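Local coordinates for protein interleukin-1beta (Gallus gallus, PDB 2WRY) that probably acts as a secreted pro-inflammatory cytokine that binds the interleukin-1 receptor, this chain being the C-terminal beta-trefoil part of a longer protein, at residues R45-Y51 and P66-K72; K75-S79 and L91-M97; N18-V23 and A32-Q36. All coordinates share one frame. Residues are numbered along the deposited sequence.

Contact 1. Residues R45-Y51 and P66-K72; sequences RLNIALY and PVALGIK
This is a buried antiparallel strand pairing in the chain's largest sheet, between residues 45-51 and 66-72, two successive strands of the fold. Their short axes approach to 4.5 Å with N-to-C directions 147° apart, both strands in extended beta conformation. The register runs from Leu46 opposite Ile71 to Leu50 opposite Val67. Asn47/Gly70 and Ala49/Ala68 are the hydrogen-bonded pairs: Asn47 N to Gly70 O is 2.8 Å, and Gly70 N to Asn47 O, Ala49 N to Ala68 O and Ala68 N to Ala49 O are each 2.9 Å. Tyr51 N to Pro66 O and Lys72 N to Arg45 O, also 2.9 Å, extend the ladder at its two ends, and a water bridges Arg45 N and Lys72 O. The pairing belongs to the beta-trefoil of the interleukin-1 family, where strand 45-53 also pairs with strand 4-16. Leu46, Ile48, Leu50, Val67, Leu69 and Ile71 share one face. There Ile48 (m, t) sets CG2 3.6 Å from Val67 CG1 and CG1 3.8 Å from Leu69 CD2, while Leu46 CD2 lies 3.9 Å from Ile71 CD1. On the face of Ala49 and Ala68, Tyr51 (chi1 m) lays its ring alongside Pro66-Ala68, pointing back toward the start of its own strand, bringing CE2 to 3.8 Å from Ala68 CB; its hydroxyl hydrogen-bonds Met97 O.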
loop_
_atom_site.group_PDB
_atom_site.type_symbol
_atom_site.label_atom_id
_atom_site.label_comp_id
_atom_site.label_asym_id
_atom_site.label_seq_id
_atom_site.Cartn_x
_atom_site.Cartn_y
_atom_site.Cartn_z
ATOM N N ARG A 45 7.434 4.586 -6.809
ATOM C CA ARG A 45 7.694 5.121 -5.469
ATOM C C ARG A 45 6.346 5.454 -4.852
ATOM O O ARG A 45 5.354 5.657 -5.580
ATOM C CB ARG A 45 8.570 6.377 -5.505
ATOM C CG ARG A 45 10.004 6.064 -5.879
ATOM C CD ARG A 45 10.992 6.814 -4.996
ATOM N NE ARG A 45 10.895 8.268 -5.041
ATOM C CZ ARG A 45 11.353 9.091 -4.093
ATOM N NH1 ARG A 45 11.947 8.617 -2.993
ATOM N NH2 ARG A 45 11.215 10.404 -4.250
ATOM N N LEU A 46 6.282 5.481 -3.526
ATOM C CA LEU A 46 5.031 5.809 -2.843
ATOM C C LEU A 46 5.096 7.207 -2.263
ATOM O O LEU A 46 6.092 7.579 -1.632
ATOM C CB LEU A 46 4.721 4.806 -1.712
ATOM C CG LEU A 46 4.559 3.339 -2.116
ATOM C CD1 LEU A 46 4.167 2.496 -0.900
ATOM C CD2 LEU A 46 3.491 3.155 -3.249
ATOM N N ASN A 47 4.044 7.986 -2.458
ATOM C CA ASN A 47 3.950 9.254 -1.763
ATOM C C ASN A 47 3.031 8.937 -0.598
ATOM O O ASN A 47 1.809 8.803 -0.776
ATOM C CB ASN A 47 3.343 10.340 -2.662
ATOM C CG ASN A 47 4.059 11.691 -2.506
ATOM O OD1 ASN A 47 4.700 11.983 -1.478
ATOM N ND2 ASN A 47 3.886 12.550 -3.502
ATOM N N ILE A 48 3.627 8.739 0.569
ATOM C CA ILE A 48 2.889 8.313 1.758
ATOM C C ILE A 48 2.342 9.512 2.507
ATOM O O ILE A 48 3.101 10.316 3.069
ATOM C CB ILE A 48 3.741 7.421 2.685
ATOM C CG1 ILE A 48 4.241 6.206 1.882
ATOM C CG2 ILE A 48 2.900 7.007 3.918
ATOM C CD1 ILE A 48 4.955 5.139 2.709
ATOM N N ALA A 49 1.020 9.669 2.460
ATOM C CA ALA A 49 0.376 10.793 3.155
ATOM C C ALA A 49 0.102 10.376 4.582
ATOM O O ALA A 49 -0.649 9.415 4.828
ATOM C CB ALA A 49 -0.938 11.146 2.492
ATOM N N LEU A 50 0.707 11.082 5.522
ATOM C CA LEU A 50 0.453 10.816 6.925
ATOM C C LEU A 50 -0.749 11.592 7.435
ATOM O O LEU A 50 -0.870 12.794 7.173
ATOM C CB LEU A 50 1.719 11.136 7.743
ATOM C CG LEU A 50 1.719 10.964 9.255
ATOM C CD1 LEU A 50 1.478 9.506 9.615
ATOM C CD2 LEU A 50 3.045 11.518 9.841
ATOM N N TYR A 51 -1.622 10.903 8.170
ATOM C CA TYR A 51 -2.818 11.503 8.764
ATOM C C TYR A 51 -2.716 11.528 10.285
ATOM O O TYR A 51 -1.998 10.710 10.876
ATOM C CB TYR A 51 -4.071 10.714 8.317
ATOM C CG TYR A 51 -4.419 10.996 6.869
ATOM C CD1 TYR A 51 -5.428 11.924 6.536
ATOM C CD2 TYR A 51 -3.723 10.373 5.827
ATOM C CE1 TYR A 51 -5.711 12.222 5.187
ATOM C CE2 TYR A 51 -4.006 10.653 4.498
ATOM C CZ TYR A 51 -5.000 11.577 4.188
ATOM O OH TYR A 51 -5.240 11.836 2.858
ATOM N N PRO A 66 -1.818 6.265 10.692
ATOM C CA PRO A 66 -2.722 6.075 9.562
ATOM C C PRO A 66 -2.179 6.839 8.352
ATOM O O PRO A 66 -1.758 8.000 8.498
ATOM C CB PRO A 66 -4.047 6.668 10.058
ATOM C CG PRO A 66 -3.668 7.660 11.166
ATOM C CD PRO A 66 -2.268 7.302 11.637
ATOM N N VAL A 67 -2.139 6.178 7.197
ATOM C CA VAL A 67 -1.563 6.768 5.988
ATOM C C VAL A 67 -2.426 6.481 4.771
ATOM O O VAL A 67 -3.195 5.511 4.765
ATOM C CB VAL A 67 -0.124 6.229 5.691
ATOM C CG1 VAL A 67 0.836 6.558 6.819
ATOM C CG2 VAL A 67 -0.123 4.684 5.428
ATOM N N ALA A 68 -2.301 7.329 3.734
ATOM C CA ALA A 68 -2.798 6.961 2.402
ATOM C C ALA A 68 -1.560 6.723 1.546
ATOM O O ALA A 68 -0.526 7.373 1.763
ATOM C CB ALA A 68 -3.667 8.051 1.792
ATOM N N LEU A 69 -1.670 5.819 0.571
ATOM C CA LEU A 69 -0.518 5.403 -0.250
ATOM C C LEU A 69 -0.725 5.855 -1.687
ATOM O O LEU A 69 -1.516 5.268 -2.426
ATOM C CB LEU A 69 -0.332 3.902 -0.175
ATOM C CG LEU A 69 -0.158 3.388 1.260
ATOM C CD1 LEU A 69 -0.064 1.878 1.239
ATOM C CD2 LEU A 69 1.101 4.007 1.881
ATOM N N GLY A 70 -0.039 6.941 -2.050
ATOM C CA GLY A 70 -0.120 7.486 -3.392
ATOM C C GLY A 70 0.927 6.829 -4.280
ATOM O O GLY A 70 2.043 6.538 -3.835
ATOM N N ILE A 71 0.546 6.538 -5.517
ATOM C CA ILE A 71 1.466 5.949 -6.484
ATOM C C ILE A 71 2.128 7.130 -7.179
ATOM O O ILE A 71 1.494 7.768 -8.046
ATOM C CB ILE A 71 0.716 5.060 -7.510
ATOM C CG1 ILE A 71 -0.220 4.059 -6.806
ATOM C CG2 ILE A 71 1.714 4.335 -8.412
ATOM C CD1 ILE A 71 0.500 3.231 -5.710
ATOM N N LYS A 72 3.357 7.450 -6.755
ATOM C CA LYS A 72 3.990 8.727 -7.076
ATOM C C LYS A 72 4.135 8.923 -8.581
ATOM O O LYS A 72 4.675 8.077 -9.289
ATOM C CB LYS A 72 5.355 8.842 -6.389
ATOM C CG LYS A 72 6.008 10.197 -6.631
ATOM C CD LYS A 72 7.210 10.286 -5.683
ATOM C CE LYS A 72 7.787 11.707 -5.624
ATOM N NZ LYS A 72 8.186 12.189 -6.956
HETATM O O HOH W 1 6.731 6.280 -9.036
#

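Contact 2. Residues K75-S79 and L91-M97; sequences KLYMS and LEEADVM
Tyr77 lays its ring, with chi1 m and chi2 -95°, along the loop that follows strand 86-93. Its CD2 comes 3.6 Å from Ala94 O, which lies at the ring edge, its OH reaches 3.6 Å from Val96 CG2, and Met97 CE sits 4.5 Å from Tyr77 CG. Tyr77 is thereby the residue most covered by the other segment, 124 Å² of it. Beside it the backbones run antiparallel: the axes of strands 76-79 and 91-93 come within 4.5 Å, their directions 139° apart. Tyr77 and Glu92 form the hydrogen-bonded pair, Tyr77 N to Glu92 O and Glu92 N to Tyr77 O both 2.9 Å, flanked by the non-hydrogen-bonded pairs Leu76/Glu93 (CA-CA 4.5 Å) and Met78/Leu91 (CA-CA 4.6 Å). Glu92 shares Tyr77's face of the sheet; with chi1 m and chi2 t its carboxylate extends along the partner strand, and OE1 accepts a 2.7 Å hydrogen bond from Ser79 OG while also forming a salt bridge with Arg107. Met78 and Leu91 occupy the other face, where Met78 CG is 3.9 Å from Leu91 CD2 and Leu76 CD1 lies 4.3 Å from Leu91 CD1; Leu24 and Leu30 also pack on Leu91. Leu76 and Glu93 diverge at CB, yet Leu76 CD2 still comes 3.8 Å from Glu93 CG. Past Glu93 the chain leaves the ladder and curves round the tyrosine. Two strands joined in this way, 76-83 and 86-93, make up a beta hairpin of the interleukin-1 beta-trefoil.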
loop_
_atom_site.group_PDB
_atom_site.type_symbol
_atom_site.label_atom_id
_atom_site.label_comp_id
_atom_site.label_asym_id
_atom_site.label_seq_id
_atom_site.Cartn_x
_atom_site.Cartn_y
_atom_site.Cartn_z
ATOM N N LYS A 75 -0.839 9.855 -10.101
ATOM C CA LYS A 75 -2.089 10.492 -9.664
ATOM C C LYS A 75 -3.131 9.445 -9.207
ATOM O O LYS A 75 -4.352 9.600 -9.388
ATOM C CB LYS A 75 -2.596 11.454 -10.777
ATOM C CG LYS A 75 -1.699 12.732 -11.006
ATOM C CD LYS A 75 -0.396 12.440 -11.749
ATOM C CE LYS A 75 0.294 13.720 -12.195
ATOM N NZ LYS A 75 1.593 13.414 -12.863
ATOM N N LEU A 76 -2.621 8.386 -8.574
ATOM C CA LEU A 76 -3.450 7.293 -8.066
ATOM C C LEU A 76 -3.210 7.159 -6.569
ATOM O O LEU A 76 -2.108 7.434 -6.100
ATOM C CB LEU A 76 -3.049 5.970 -8.722
ATOM C CG LEU A 76 -3.258 5.833 -10.247
ATOM C CD1 LEU A 76 -2.565 4.595 -10.812
ATOM C CD2 LEU A 76 -4.765 5.798 -10.616
ATOM N N TYR A 77 -4.241 6.717 -5.840
ATOM C CA TYR A 77 -4.079 6.222 -4.464
ATOM C C TYR A 77 -4.573 4.784 -4.341
ATOM O O TYR A 77 -5.516 4.395 -5.041
ATOM C CB TYR A 77 -4.806 7.116 -3.452
ATOM C CG TYR A 77 -4.013 8.355 -3.103
ATOM C CD1 TYR A 77 -3.187 8.379 -1.971
ATOM C CD2 TYR A 77 -4.046 9.494 -3.911
ATOM C CE1 TYR A 77 -2.453 9.494 -1.639
ATOM C CE2 TYR A 77 -3.313 10.628 -3.577
ATOM C CZ TYR A 77 -2.503 10.610 -2.439
ATOM O OH TYR A 77 -1.728 11.683 -2.096
ATOM N N MET A 78 -3.912 3.989 -3.479
ATOM C CA MET A 78 -4.373 2.617 -3.199
ATOM C C MET A 78 -5.639 2.669 -2.368
ATOM O O MET A 78 -5.785 3.534 -1.501
ATOM C CB MET A 78 -3.317 1.846 -2.400
ATOM C CG MET A 78 -1.998 1.784 -3.108
ATOM S SD MET A 78 -1.008 0.498 -2.306
ATOM C CE MET A 78 -1.306 -0.862 -3.379
ATOM N N SER A 79 -6.525 1.711 -2.579
ATOM C CA SER A 79 -7.713 1.599 -1.700
ATOM C C SER A 79 -8.106 0.140 -1.541
ATOM O O SER A 79 -7.776 -0.678 -2.380
ATOM C CB SER A 79 -8.894 2.403 -2.273
ATOM O OG SER A 79 -9.328 1.807 -3.473
ATOM N N LEU A 91 -6.517 0.493 -7.294
ATOM C CA LEU A 91 -5.876 1.778 -7.452
ATOM C C LEU A 91 -6.935 2.691 -8.041
ATOM O O LEU A 91 -7.608 2.336 -9.019
ATOM C CB LEU A 91 -4.715 1.684 -8.428
ATOM C CG LEU A 91 -3.637 0.645 -8.121
ATOM C CD1 LEU A 91 -2.616 0.600 -9.259
ATOM C CD2 LEU A 91 -2.945 0.967 -6.788
ATOM N N GLU A 92 -7.081 3.853 -7.437
ATOM C CA GLU A 92 -8.100 4.806 -7.860
ATOM C C GLU A 92 -7.480 6.135 -8.200
ATOM O O GLU A 92 -6.564 6.586 -7.519
ATOM C CB GLU A 92 -9.118 5.042 -6.721
ATOM C CG GLU A 92 -9.903 3.833 -6.293
ATOM C CD GLU A 92 -11.038 4.184 -5.345
ATOM O OE1 GLU A 92 -11.357 3.352 -4.467
ATOM O OE2 GLU A 92 -11.651 5.271 -5.504
ATOM N N GLU A 93 -7.982 6.760 -9.274
ATOM C CA GLU A 93 -7.659 8.141 -9.537
ATOM C C GLU A 93 -8.300 8.928 -8.417
ATOM O O GLU A 93 -9.536 8.919 -8.246
ATOM C CB GLU A 93 -8.226 8.587 -10.894
ATOM C CG GLU A 93 -7.559 7.938 -12.081
ATOM C CD GLU A 93 -8.265 8.276 -13.380
ATOM O OE1 GLU A 93 -8.329 9.471 -13.714
ATOM O OE2 GLU A 93 -8.759 7.343 -14.056
ATOM N N ALA A 94 -7.479 9.580 -7.615
ATOM C CA ALA A 94 -8.003 10.376 -6.516
ATOM C C ALA A 94 -7.020 11.482 -6.290
ATOM O O ALA A 94 -5.807 11.284 -6.433
ATOM C CB ALA A 94 -8.186 9.534 -5.232
ATOM N N ASP A 95 -7.553 12.651 -5.975
ATOM C CA ASP A 95 -6.718 13.777 -5.542
ATOM C C ASP A 95 -6.351 13.635 -4.066
ATOM O O ASP A 95 -6.817 12.708 -3.379
ATOM C CB ASP A 95 -7.435 15.083 -5.859
ATOM C CG ASP A 95 -7.686 15.242 -7.360
ATOM O OD1 ASP A 95 -6.698 15.182 -8.127
ATOM O OD2 ASP A 95 -8.853 15.383 -7.780
ATOM N N VAL A 96 -5.468 14.506 -3.582
ATOM C CA VAL A 96 -5.023 14.414 -2.203
ATOM C C VAL A 96 -6.171 14.809 -1.294
ATOM O O VAL A 96 -6.800 15.848 -1.493
ATOM C CB VAL A 96 -3.789 15.294 -1.942
ATOM C CG1 VAL A 96 -3.247 15.034 -0.521
ATOM C CG2 VAL A 96 -2.720 15.034 -2.983
ATOM N N MET A 97 -6.454 13.963 -0.311
ATOM C CA MET A 97 -7.613 14.131 0.560
ATOM C C MET A 97 -7.220 14.734 1.900
ATOM O O MET A 97 -6.428 14.178 2.656
ATOM C CB MET A 97 -8.326 12.787 0.726
ATOM C CG MET A 97 -9.051 12.372 -0.548
ATOM S SD MET A 97 -9.312 10.608 -0.636
ATOM C CE MET A 97 -7.670 10.041 -1.141
#

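Contact 3. Residues N18-V23 and A32-Q36; sequences NQKCFV and ALHLQ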
loop_
_atom_site.group_PDB
_atom_site.type_symbol
_atom_site.label_atom_id
_atom_site.label_comp_id
_atom_site.label_asym_id
_atom_site.label_seq_id
_atom_site.Cartn_x
_atom_site.Cartn_y
_atom_site.Cartn_z
ATOM N N ASN A 18 11.788 -9.850 -0.186
ATOM C CA ASN A 18 12.545 -10.636 -1.135
ATOM C C ASN A 18 13.082 -9.761 -2.260
ATOM O O ASN A 18 13.477 -10.269 -3.310
ATOM C CB ASN A 18 11.686 -11.756 -1.704
ATOM C CG ASN A 18 12.524 -12.833 -2.361
ATOM O OD1 ASN A 18 13.453 -13.402 -1.734
ATOM N ND2 ASN A 18 12.204 -13.144 -3.603
ATOM N N GLN A 19 13.074 -8.447 -2.024
ATOM C CA GLN A 19 13.659 -7.433 -2.924
ATOM C C GLN A 19 12.907 -7.253 -4.235
ATOM O O GLN A 19 13.480 -6.749 -5.214
ATOM C CB GLN A 19 15.167 -7.668 -3.175
ATOM C CG GLN A 19 15.979 -7.964 -1.878
ATOM C CD GLN A 19 16.218 -9.461 -1.679
ATOM O OE1 GLN A 19 16.657 -10.153 -2.597
ATOM N NE2 GLN A 19 15.913 -9.961 -0.492
ATOM N N LYS A 20 11.612 -7.618 -4.252
ATOM C CA LYS A 20 10.766 -7.233 -5.378
ATOM C C LYS A 20 10.312 -5.769 -5.215
ATOM O O LYS A 20 10.045 -5.305 -4.102
ATOM C CB LYS A 20 9.553 -8.162 -5.508
ATOM C CG LYS A 20 9.960 -9.599 -5.709
ATOM C CD LYS A 20 8.862 -10.477 -6.327
ATOM C CE LYS A 20 7.573 -10.514 -5.479
ATOM N NZ LYS A 20 7.802 -11.145 -4.133
ATOM N N CYS A 21 10.270 -5.024 -6.319
ATOM C CA CYS A 21 9.681 -3.685 -6.278
ATOM C C CYS A 21 8.350 -3.715 -6.988
ATOM O O CYS A 21 7.987 -4.723 -7.600
ATOM C CB CYS A 21 10.577 -2.653 -6.944
ATOM S SG CYS A 21 10.909 -2.978 -8.651
ATOM N N PHE A 22 7.649 -2.586 -6.903
ATOM C CA PHE A 22 6.342 -2.426 -7.570
ATOM C C PHE A 22 6.528 -1.752 -8.939
ATOM O O PHE A 22 7.330 -0.810 -9.094
ATOM C CB PHE A 22 5.410 -1.538 -6.745
ATOM C CG PHE A 22 4.987 -2.100 -5.408
ATOM C CD1 PHE A 22 5.215 -3.433 -5.052
ATOM C CD2 PHE A 22 4.353 -1.258 -4.500
ATOM C CE1 PHE A 22 4.796 -3.904 -3.785
ATOM C CE2 PHE A 22 3.912 -1.714 -3.255
ATOM C CZ PHE A 22 4.140 -3.045 -2.893
ATOM N N VAL A 23 5.788 -2.238 -9.926
ATOM C CA VAL A 23 5.607 -1.488 -11.182
ATOM C C VAL A 23 4.126 -1.374 -11.482
ATOM O O VAL A 23 3.352 -2.236 -11.061
ATOM C CB VAL A 23 6.385 -2.079 -12.415
ATOM C CG1 VAL A 23 7.883 -2.208 -12.118
ATOM C CG2 VAL A 23 5.772 -3.390 -12.931
ATOM N N ALA A 32 4.467 -6.923 -8.675
ATOM C CA ALA A 32 5.777 -6.927 -8.020
ATOM C C ALA A 32 6.761 -7.804 -8.766
ATOM O O ALA A 32 6.464 -8.930 -9.133
ATOM C CB ALA A 32 5.649 -7.359 -6.568
ATOM N N LEU A 33 7.957 -7.279 -9.001
ATOM C CA LEU A 33 8.966 -8.050 -9.729
ATOM C C LEU A 33 10.365 -7.710 -9.263
ATOM O O LEU A 33 10.563 -6.730 -8.556
ATOM C CB LEU A 33 8.836 -7.883 -11.249
ATOM C CG LEU A 33 8.228 -6.620 -11.887
ATOM C CD1 LEU A 33 8.833 -5.377 -11.336
ATOM C CD2 LEU A 33 8.375 -6.682 -13.410
ATOM N N HIS A 34 11.324 -8.557 -9.633
ATOM C CA HIS A 34 12.725 -8.207 -9.477
ATOM C C HIS A 34 13.048 -7.421 -10.745
ATOM O O HIS A 34 13.144 -7.984 -11.831
ATOM C CB HIS A 34 13.579 -9.472 -9.349
ATOM C CG HIS A 34 13.207 -10.329 -8.187
ATOM N ND1 HIS A 34 13.502 -9.987 -6.884
ATOM C CD2 HIS A 34 12.561 -11.517 -8.130
ATOM C CE1 HIS A 34 13.050 -10.929 -6.077
ATOM N NE2 HIS A 34 12.458 -11.858 -6.806
ATOM N N LEU A 35 13.127 -6.105 -10.616
ATOM C CA LEU A 35 13.249 -5.256 -11.782
ATOM C C LEU A 35 14.715 -5.184 -12.117
ATOM O O LEU A 35 15.523 -4.812 -11.261
ATOM C CB LEU A 35 12.714 -3.848 -11.496
ATOM C CG LEU A 35 11.880 -3.092 -12.547
ATOM C CD1 LEU A 35 12.099 -1.598 -12.389
ATOM C CD2 LEU A 35 12.152 -3.516 -14.000
ATOM N N GLN A 36 15.060 -5.562 -13.350
ATOM C CA GLN A 36 16.454 -5.482 -13.809
ATOM C C GLN A 36 16.726 -5.647 -15.311
ATOM O O GLN A 36 15.849 -5.412 -16.156
ATOM C CB GLN A 36 17.371 -6.413 -12.996
ATOM C CG GLN A 36 18.404 -5.630 -12.189
ATOM C CD GLN A 36 19.034 -4.511 -13.021
ATOM O OE1 GLN A 36 19.381 -4.721 -14.186
ATOM N NE2 GLN A 36 19.170 -3.316 -12.431
HETATM O O HOH W 2 13.483 -5.248 -7.673
#
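Ala32 faces Phe22 in a non-hydrogen-bonded antiparallel pair, CA to CA 4.6 Å, and its CB meets the edge of the phenylalanine ring, 4.2 Å from CD1. The same CB lies 3.9 Å from CE of Lys20, whose NZ leads away to a salt bridge with Asp16. Leu33 closes the hydrogen-bonded pair with Cys21: Cys21 N to Leu33 O is 2.8 Å, Leu33 N to Cys21 O 2.9 Å. Leu33 CD1 packs 3.4 Å from Val23 CG1. These pairings belong to the beta hairpin of strands 21-26 and 29-33, which, with strand 141-142 beside the latter, makes a small three-stranded sheet in the beta-trefoil. Beyond the strand, His34 offers a ring face to Lys20: Lys20 CG lies 3.6 Å from the centroid of the His34 ring, 21° off its normal, a CH-pi contact. Leu35 then turns its side chain back, placing CB 3.5 Å from Cys21 SG, while a water joins its N to Gln19 O.

In the fold
Contacts 1 and 2 are neighbours in one sheet, their centres 9 Å apart: strand 66-71 pairs with strand 45-53 in contact 1 and is also bonded to strand 76-83 of contact 2 and, at Val67, to strand 110-115. Ile71 N and Leu76 O, 2.9 Å apart, probably hydrogen-bond across to strand 76-83, and Tyr51 OH lies 2.6 Å from Met97 O, tying the end of segment 45-51 to the loop that closes contact 2. Contact 3 comes first in the chain and belongs to a separate small sheet. Its centre is about 19 Å from that of contact 1 and about 22 Å from that of contact 2, nearest atoms about 5 Å apart in each case, without touching.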